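Local coordinates for protein EKC/KEOPS complex subunit GON7 (Saccharomyces cerevisiae, PDB 4WXA) that probably supports the catalytic subunit of the KEOPS complex, which is required to form the threonylcarbamoyl group on adenosine 37 of tRNAs reading codons that begin with adenine, at residues Asp12-Ser17 / Asn82-Gly87. Residues are numbered along the deposited sequence; the frame is centred on the assembly and turned at random.
Sequences DGVEKS and NEFLTG
Lys16 lays its aliphatic chain over one face of the Phe84 ring. Its CG stands 3.9 Å from the ring centroid and 14° off the ring normal, a CH-pi contact. Lys16 extends toward the helix while Phe84 extends toward the strand, so the two side chains overlap along their lengths. CB of Lys16 lies 3.9 Å from CZ of Phe84, at the far end of the ring. CE of Lys16 lies 3.8 Å from CD1 of Phe84, nearer the helix. A bend at chi2 (65°) keeps the Lys16 chain over the ring as it runs from CZ toward CD1. Val14 adds a looser contact at the ring edge, near the ring plane, with its CG1 4.4 Å from Phe84 CZ. Phe84 has CG anti to its backbone N (chi1 173°), and the ring reaches out from the helix toward the strand.

Gly13 and Val14 fit a G1 beta bulge at the turn of the hairpin, where strand 14-18 pairs with strand 5-10. Asp12 in this turn makes a salt bridge to Arg88 of the helix. Tyr8 on strand 5-10 meets the Phe84 ring edge-to-face and pairs by backbone with Lys16. The contact thus joins strand 14-18 of the N-terminal hairpin to helix 66-94, while Asn82, Leu85 and Thr86 of that helix pack on the PCC1 chain.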
loop_
_atom_site.group_PDB
_atom_site.type_symbol
_atom_site.label_atom_id
_atom_site.label_comp_id
_atom_site.label_asym_id
_atom_site.label_seq_id
_atom_site.Cartn_x
_atom_site.Cartn_y
_atom_site.Cartn_z
ATOM N N ASP D 12 -4.277 3.905 16.449
ATOM C CA ASP D 12 -5.534 4.043 17.196
ATOM C C ASP D 12 -6.128 2.664 17.555
ATOM O O ASP D 12 -7.240 2.582 17.974
ATOM C CB ASP D 12 -6.591 4.899 16.436
ATOM C CG ASP D 12 -6.981 4.314 15.060
ATOM O OD1 ASP D 12 -6.156 3.575 14.470
ATOM O OD2 ASP D 12 -8.092 4.601 14.543
ATOM N N GLY D 13 -5.399 1.582 17.353
ATOM C CA GLY D 13 -5.838 0.297 17.825
ATOM C C GLY D 13 -6.579 -0.489 16.786
ATOM O O GLY D 13 -7.182 -1.474 17.102
ATOM N N VAL D 14 -6.535 -0.049 15.545
ATOM C CA VAL D 14 -7.301 -0.643 14.468
ATOM C C VAL D 14 -6.462 -1.647 13.682
ATOM O O VAL D 14 -5.336 -1.362 13.334
ATOM C CB VAL D 14 -7.829 0.463 13.542
ATOM C CG1 VAL D 14 -8.373 -0.076 12.233
ATOM C CG2 VAL D 14 -8.897 1.238 14.288
ATOM N N GLU D 15 -7.018 -2.829 13.404
ATOM C CA GLU D 15 -6.265 -3.848 12.624
ATOM C C GLU D 15 -7.202 -4.289 11.565
ATOM O O GLU D 15 -8.332 -4.552 11.844
ATOM C CB GLU D 15 -5.912 -5.048 13.472
ATOM C CG GLU D 15 -4.957 -4.814 14.632
ATOM C CD GLU D 15 -3.529 -4.834 14.192
ATOM N N LYS D 16 -6.759 -4.370 10.338
ATOM C CA LYS D 16 -7.698 -4.618 9.273
ATOM C C LYS D 16 -7.095 -5.624 8.324
ATOM O O LYS D 16 -6.007 -5.393 7.798
ATOM C CB LYS D 16 -7.969 -3.323 8.564
ATOM C CG LYS D 16 -8.606 -3.447 7.208
ATOM C CD LYS D 16 -9.996 -4.040 7.278
ATOM C CE LYS D 16 -10.720 -3.804 5.982
ATOM N NZ LYS D 16 -11.814 -4.770 5.831
ATOM N N SER D 17 -7.809 -6.731 8.114
ATOM C CA SER D 17 -7.437 -7.737 7.093
ATOM C C SER D 17 -8.137 -7.561 5.774
ATOM O O SER D 17 -9.349 -7.295 5.723
ATOM C CB SER D 17 -7.787 -9.135 7.573
ATOM O OG SER D 17 -7.116 -9.359 8.773
ATOM N N ASN D 82 -7.638 1.068 -1.107
ATOM C CA ASN D 82 -7.897 2.455 -1.432
ATOM C C ASN D 82 -9.239 2.867 -0.826
ATOM O O ASN D 82 -9.351 3.899 -0.164
ATOM C CB ASN D 82 -7.848 2.685 -2.956
ATOM C CG ASN D 82 -6.430 3.047 -3.479
ATOM O OD1 ASN D 82 -5.591 3.628 -2.782
ATOM N ND2 ASN D 82 -6.167 2.693 -4.724
ATOM N N GLU D 83 -10.242 2.035 -1.004
ATOM C CA GLU D 83 -11.518 2.293 -0.366
ATOM C C GLU D 83 -11.360 2.448 1.169
ATOM O O GLU D 83 -11.834 3.390 1.754
ATOM C CB GLU D 83 -12.519 1.188 -0.736
ATOM C CG GLU D 83 -13.934 1.365 -0.182
ATOM N N PHE D 84 -10.646 1.538 1.801
ATOM C CA PHE D 84 -10.529 1.547 3.254
ATOM C C PHE D 84 -9.811 2.803 3.764
ATOM O O PHE D 84 -10.171 3.359 4.802
ATOM C CB PHE D 84 -9.795 0.269 3.733
ATOM C CG PHE D 84 -9.481 0.270 5.196
ATOM C CD1 PHE D 84 -10.436 -0.049 6.118
ATOM C CD2 PHE D 84 -8.214 0.636 5.633
ATOM C CE1 PHE D 84 -10.138 -0.014 7.459
ATOM C CE2 PHE D 84 -7.918 0.689 6.978
ATOM C CZ PHE D 84 -8.885 0.383 7.897
ATOM N N LEU D 85 -8.764 3.216 3.055
ATOM C CA LEU D 85 -7.926 4.295 3.539
ATOM C C LEU D 85 -8.657 5.606 3.316
ATOM O O LEU D 85 -8.619 6.509 4.161
ATOM C CB LEU D 85 -6.562 4.286 2.856
ATOM C CG LEU D 85 -5.625 3.130 3.250
ATOM C CD1 LEU D 85 -4.383 3.063 2.365
ATOM C CD2 LEU D 85 -5.199 3.281 4.699
ATOM N N THR D 86 -9.339 5.700 2.183
ATOM C CA THR D 86 -10.095 6.892 1.877
ATOM C C THR D 86 -11.146 7.126 2.971
ATOM O O THR D 86 -11.222 8.216 3.536
ATOM C CB THR D 86 -10.705 6.797 0.472
ATOM O OG1 THR D 86 -9.632 6.687 -0.460
ATOM C CG2 THR D 86 -11.527 8.056 0.138
ATOM N N GLY D 87 -11.898 6.078 3.296
ATOM C CA GLY D 87 -12.817 6.100 4.427
ATOM C C GLY D 87 -12.182 6.540 5.735
ATOM O O GLY D 87 -12.803 7.212 6.526
#